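Local coordinates for protein transcriptional regulators (LACI-FAMILY TRANSCRIPTIONAL REGULATORY PROTEIN) (Corynebacterium glutamicum, PDB 3GYB) that probably acts as a LacI-family transcription factor that binds regulatory DNA, here represented by its periplasmic-binding-protein-like part with a bound magnesium ion, at residues P18-I21 and D22-S26; V234-N237 and A238-L242. All coordinates share one frame; numbering follows the deposited sequence.

Contact 1. Residues P18-I21 and D22-S26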
loop_
_atom_site.group_PDB
_atom_site.type_symbol
_atom_site.label_atom_id
_atom_site.label_comp_id
_atom_site.label_asym_id
_atom_site.label_seq_id
_atom_site.Cartn_x
_atom_site.Cartn_y
_atom_site.Cartn_z
ATOM N N PRO A 18 -0.301 -3.833 -1.434
ATOM C CA PRO A 18 -0.993 -4.015 -0.155
ATOM C C PRO A 18 -1.817 -5.280 0.059
ATOM O O PRO A 18 -2.654 -5.317 0.955
ATOM C CB PRO A 18 -1.853 -2.758 -0.058
ATOM C CG PRO A 18 -2.262 -2.553 -1.475
ATOM C CD PRO A 18 -0.959 -2.779 -2.230
ATOM N N TRP A 19 -1.577 -6.314 -0.738
ATOM C CA TRP A 19 -2.331 -7.555 -0.590
ATOM C C TRP A 19 -2.137 -8.196 0.792
ATOM O O TRP A 19 -3.036 -8.859 1.320
ATOM C CB TRP A 19 -1.897 -8.572 -1.654
ATOM C CG TRP A 19 -0.631 -9.310 -1.292
ATOM C CD1 TRP A 19 0.654 -8.856 -1.411
ATOM C CD2 TRP A 19 -0.544 -10.596 -0.665
ATOM N NE1 TRP A 19 1.534 -9.779 -0.893
ATOM C CE2 TRP A 19 0.825 -10.856 -0.429
ATOM C CE3 TRP A 19 -1.492 -11.553 -0.279
ATOM C CZ2 TRP A 19 1.269 -12.034 0.181
ATOM C CZ3 TRP A 19 -1.051 -12.726 0.327
ATOM C CH2 TRP A 19 0.319 -12.955 0.550
ATOM N N PHE A 20 -0.962 -7.978 1.369
ATOM C CA PHE A 20 -0.570 -8.567 2.650
ATOM C C PHE A 20 -1.029 -7.853 3.919
ATOM O O PHE A 20 -0.950 -8.419 5.010
ATOM C CB PHE A 20 0.952 -8.659 2.693
ATOM C CG PHE A 20 1.622 -7.312 2.770
ATOM C CD1 PHE A 20 1.844 -6.702 4.002
ATOM C CD2 PHE A 20 1.953 -6.618 1.610
ATOM C CE1 PHE A 20 2.383 -5.417 4.078
ATOM C CE2 PHE A 20 2.492 -5.329 1.677
ATOM C CZ PHE A 20 2.705 -4.731 2.912
ATOM N N ILE A 21 -1.498 -6.618 3.788
ATOM C CA ILE A 21 -1.888 -5.848 4.962
ATOM C C ILE A 21 -2.869 -6.507 5.927
ATOM O O ILE A 21 -2.561 -6.630 7.117
ATOM C CB ILE A 21 -2.392 -4.447 4.555
ATOM C CG1 ILE A 21 -1.246 -3.680 3.874
ATOM C CG2 ILE A 21 -2.862 -3.678 5.787
ATOM C CD1 ILE A 21 -1.595 -2.254 3.471
ATOM N N ASP A 22 -4.035 -6.940 5.458
ATOM C CA ASP A 22 -4.958 -7.571 6.394
ATOM C C ASP A 22 -4.538 -8.997 6.755
ATOM O O ASP A 22 -5.046 -9.574 7.717
ATOM C CB ASP A 22 -6.418 -7.514 5.896
ATOM C CG ASP A 22 -6.637 -8.210 4.568
ATOM O OD1 ASP A 22 -5.870 -9.125 4.226
ATOM O OD2 ASP A 22 -7.616 -7.840 3.875
ATOM N N LEU A 23 -3.599 -9.562 5.998
ATOM C CA LEU A 23 -3.096 -10.899 6.310
ATOM C C LEU A 23 -2.204 -10.755 7.545
ATOM O O LEU A 23 -2.275 -11.562 8.477
ATOM C CB LEU A 23 -2.290 -11.468 5.133
ATOM C CG LEU A 23 -1.746 -12.898 5.267
ATOM C CD1 LEU A 23 -1.490 -13.467 3.882
ATOM C CD2 LEU A 23 -0.478 -12.920 6.097
ATOM N N ILE A 24 -1.368 -9.718 7.557
ATOM C CA ILE A 24 -0.484 -9.492 8.695
ATOM C C ILE A 24 -1.308 -9.082 9.908
ATOM O O ILE A 24 -0.992 -9.460 11.035
ATOM C CB ILE A 24 0.571 -8.403 8.392
ATOM C CG1 ILE A 24 1.498 -8.883 7.272
ATOM C CG2 ILE A 24 1.392 -8.104 9.645
ATOM C CD1 ILE A 24 2.674 -7.955 7.014
ATOM N N GLN A 25 -2.373 -8.318 9.679
ATOM C CA GLN A 25 -3.234 -7.895 10.780
ATOM C C GLN A 25 -3.844 -9.140 11.423
ATOM O O GLN A 25 -3.932 -9.244 12.647
ATOM C CB GLN A 25 -4.352 -6.973 10.276
ATOM C CG GLN A 25 -5.299 -6.472 11.372
ATOM C CD GLN A 25 -4.609 -5.588 12.404
ATOM O OE1 GLN A 25 -4.144 -4.490 12.088
ATOM N NE2 GLN A 25 -4.538 -6.065 13.645
ATOM N N SER A 26 -4.265 -10.085 10.586
ATOM C CA SER A 26 -4.861 -11.323 11.073
ATOM C C SER A 26 -3.804 -12.160 11.796
ATOM O O SER A 26 -4.054 -12.697 12.879
ATOM C CB SER A 26 -5.460 -12.111 9.906
ATOM O OG SER A 26 -6.323 -13.126 10.379
HETATM O O HOH W 1 -4.719 -6.443 2.564
#

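Contact 2. Residues V234-N237 and A238-L242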
loop_
_atom_site.group_PDB
_atom_site.type_symbol
_atom_site.label_atom_id
_atom_site.label_comp_id
_atom_site.label_asym_id
_atom_site.label_seq_id
_atom_site.Cartn_x
_atom_site.Cartn_y
_atom_site.Cartn_z
ATOM N N VAL A 234 -6.425 -16.565 5.654
ATOM C CA VAL A 234 -5.098 -17.132 5.453
ATOM C C VAL A 234 -4.180 -16.752 6.610
ATOM O O VAL A 234 -3.461 -17.593 7.149
ATOM C CB VAL A 234 -4.478 -16.646 4.124
ATOM C CG1 VAL A 234 -2.998 -16.990 4.081
ATOM C CG2 VAL A 234 -5.206 -17.289 2.942
ATOM N N GLY A 235 -4.209 -15.481 6.998
ATOM C CA GLY A 235 -3.371 -15.042 8.098
ATOM C C GLY A 235 -3.765 -15.747 9.382
ATOM O O GLY A 235 -2.915 -16.108 10.196
ATOM N N TYR A 236 -5.066 -15.953 9.556
ATOM C CA TYR A 236 -5.587 -16.615 10.742
ATOM C C TYR A 236 -5.112 -18.061 10.833
ATOM O O TYR A 236 -4.536 -18.474 11.836
ATOM C CB TYR A 236 -7.116 -16.586 10.725
ATOM C CG TYR A 236 -7.755 -17.284 11.903
ATOM C CD1 TYR A 236 -7.739 -16.707 13.173
ATOM C CD2 TYR A 236 -8.364 -18.527 11.751
ATOM C CE1 TYR A 236 -8.312 -17.355 14.266
ATOM C CE2 TYR A 236 -8.940 -19.183 12.835
ATOM C CZ TYR A 236 -8.908 -18.591 14.089
ATOM O OH TYR A 236 -9.453 -19.241 15.171
ATOM N N ASN A 237 -5.351 -18.829 9.777
ATOM C CA ASN A 237 -4.957 -20.228 9.781
ATOM C C ASN A 237 -3.451 -20.425 9.739
ATOM O O ASN A 237 -2.929 -21.385 10.311
ATOM C CB ASN A 237 -5.632 -20.964 8.626
ATOM C CG ASN A 237 -7.120 -21.157 8.860
ATOM O OD1 ASN A 237 -7.940 -20.333 8.455
ATOM N ND2 ASN A 237 -7.471 -22.241 9.543
ATOM N N ALA A 238 -2.745 -19.516 9.076
ATOM C CA ALA A 238 -1.292 -19.613 9.005
ATOM C C ALA A 238 -0.711 -19.438 10.407
ATOM O O ALA A 238 0.246 -20.114 10.782
ATOM C CB ALA A 238 -0.736 -18.537 8.069
ATOM N N ALA A 239 -1.290 -18.521 11.178
ATOM C CA ALA A 239 -0.829 -18.278 12.537
ATOM C C ALA A 239 -1.085 -19.528 13.379
ATOM O O ALA A 239 -0.210 -19.973 14.123
ATOM C CB ALA A 239 -1.558 -17.071 13.137
ATOM N N LEU A 240 -2.281 -20.094 13.259
ATOM C CA LEU A 240 -2.602 -21.301 14.015
ATOM C C LEU A 240 -1.672 -22.442 13.621
ATOM O O LEU A 240 -1.210 -23.197 14.478
ATOM C CB LEU A 240 -4.051 -21.731 13.772
ATOM C CG LEU A 240 -5.161 -20.853 14.349
ATOM C CD1 LEU A 240 -6.513 -21.465 14.009
ATOM C CD2 LEU A 240 -4.985 -20.735 15.858
ATOM N N LEU A 241 -1.397 -22.575 12.327
ATOM C CA LEU A 241 -0.524 -23.649 11.853
ATOM C C LEU A 241 0.891 -23.501 12.405
ATOM O O LEU A 241 1.496 -24.476 12.854
ATOM C CB LEU A 241 -0.485 -23.676 10.318
ATOM C CG LEU A 241 0.318 -24.813 9.674
ATOM C CD1 LEU A 241 -0.297 -26.150 10.056
ATOM C CD2 LEU A 241 0.335 -24.657 8.154
ATOM N N LEU A 242 1.425 -22.285 12.372
ATOM C CA LEU A 242 2.765 -22.053 12.889
ATOM C C LEU A 242 2.810 -22.352 14.385
ATOM O O LEU A 242 3.755 -22.970 14.868
ATOM C CB LEU A 242 3.196 -20.608 12.639
ATOM C CG LEU A 242 4.620 -20.257 13.079
ATOM C CD1 LEU A 242 5.624 -21.112 12.319
ATOM C CD2 LEU A 242 4.881 -18.788 12.821
#

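Contact 1. Residues P18-I21 and D22-S26
F20 and I24 meet in a local contact where the loop after strand 7-12 runs into helix 21-31. The carbonyl of F20 accepts a well-formed helical bond: I24 N lies 2.9 Å from F20 O, almost in line with the carbonyl. L23 N also points at F20 O, but at 123° that bond is weak. Q25 N bonds to I21 O at 3.1 Å. The side chains of F20 and I24 run side by side in the same direction. The CD1 methyl of I24 comes up at the edge of the phenyl ring, 3.4 Å from F20 CD1. F20 CG sits between the backbone N and the carbonyl carbon (chi1 69°), which carries the ring alongside I24; chi2 of 87° sets how the ring is turned. W19 lies alongside L23, with W19 CZ3 3.7 Å from L23 CD1. F20 CB lies over one face of the indole, toward its rim. A water 2.8 Å from P18 O accepts a hydrogen bond from D22 N at 3.0 Å and links the loop to the helix start. D22 OD1 is hydrogen-bonded to S231 OG. I21 and I24 pack on S16 and T45 of the second subunit, respectively. This is the N-terminal turn of a helix beside the magnesium site of D212, D229 and S231. D22 is also a magnesium-binding residue of the protein, but does not ligate the ion in this chain.

Contact 2. Residues V234-N237 and A238-L242
N237 and L241 are joined one helical turn apart, with L241 N 2.8 Å from N237 O. The N237 side chain leads away from this bond and packs on I255 and on V98 of strand 97-100. A238 follows the same pattern one residue further on from the start of the turn: its N reaches V234 O, also at 2.8 Å, and its methyl CB lies close to the same oxygen. A238 rests on V83 of strand 82-85. L240 makes the main side-chain contact, with Y236 as its partner. The closest pair is Y236 CE2 and L240 CD1, 3.5 Å apart, and the same methyl is 3.7 Å from Y236 CZ. L240 CG lies over one face of the phenol ring. L240 CD1 lies over the same face, at the CE2-CZ rim. Y236 CG is anti to the backbone N (chi1 179°), and L240 CG lies beside its own N (chi1 -70°), on the side where the phenol is. Under the side chains, L240 N bonds to Y236 O at 3.1 Å with an N-H...O angle of 163°. L240 also touches I255, while Y236 and A239 meet V30 of helix 21-31. This is regular alpha-helical i to i+4 packing, with an aromatic-leucine pair on helix 231-246. The helix packs against strands 82-85 and 97-100 and helix 21-31 in the periplasmic-binding-protein-like fold.

How the contacts relate
The two contacts meet directly, their centres about 12 Å apart. L23 of contact 1 packs on V234 and G235 of contact 2, and S26 lies against Y236, so helices 21-31 and 231-246 touch here. Contact 1 is partly buried. It starts a helix, has a water bridging backbone groups and borders both the magnesium site and the second subunit. Contact 2 is mostly buried, with Y236 at its exposed edge. It lies inside a helix, and no other chain of the assembly touches it. Its bonds are regular, whereas contact 1 includes a weak one. Both use an aromatic-aliphatic pair four residues apart.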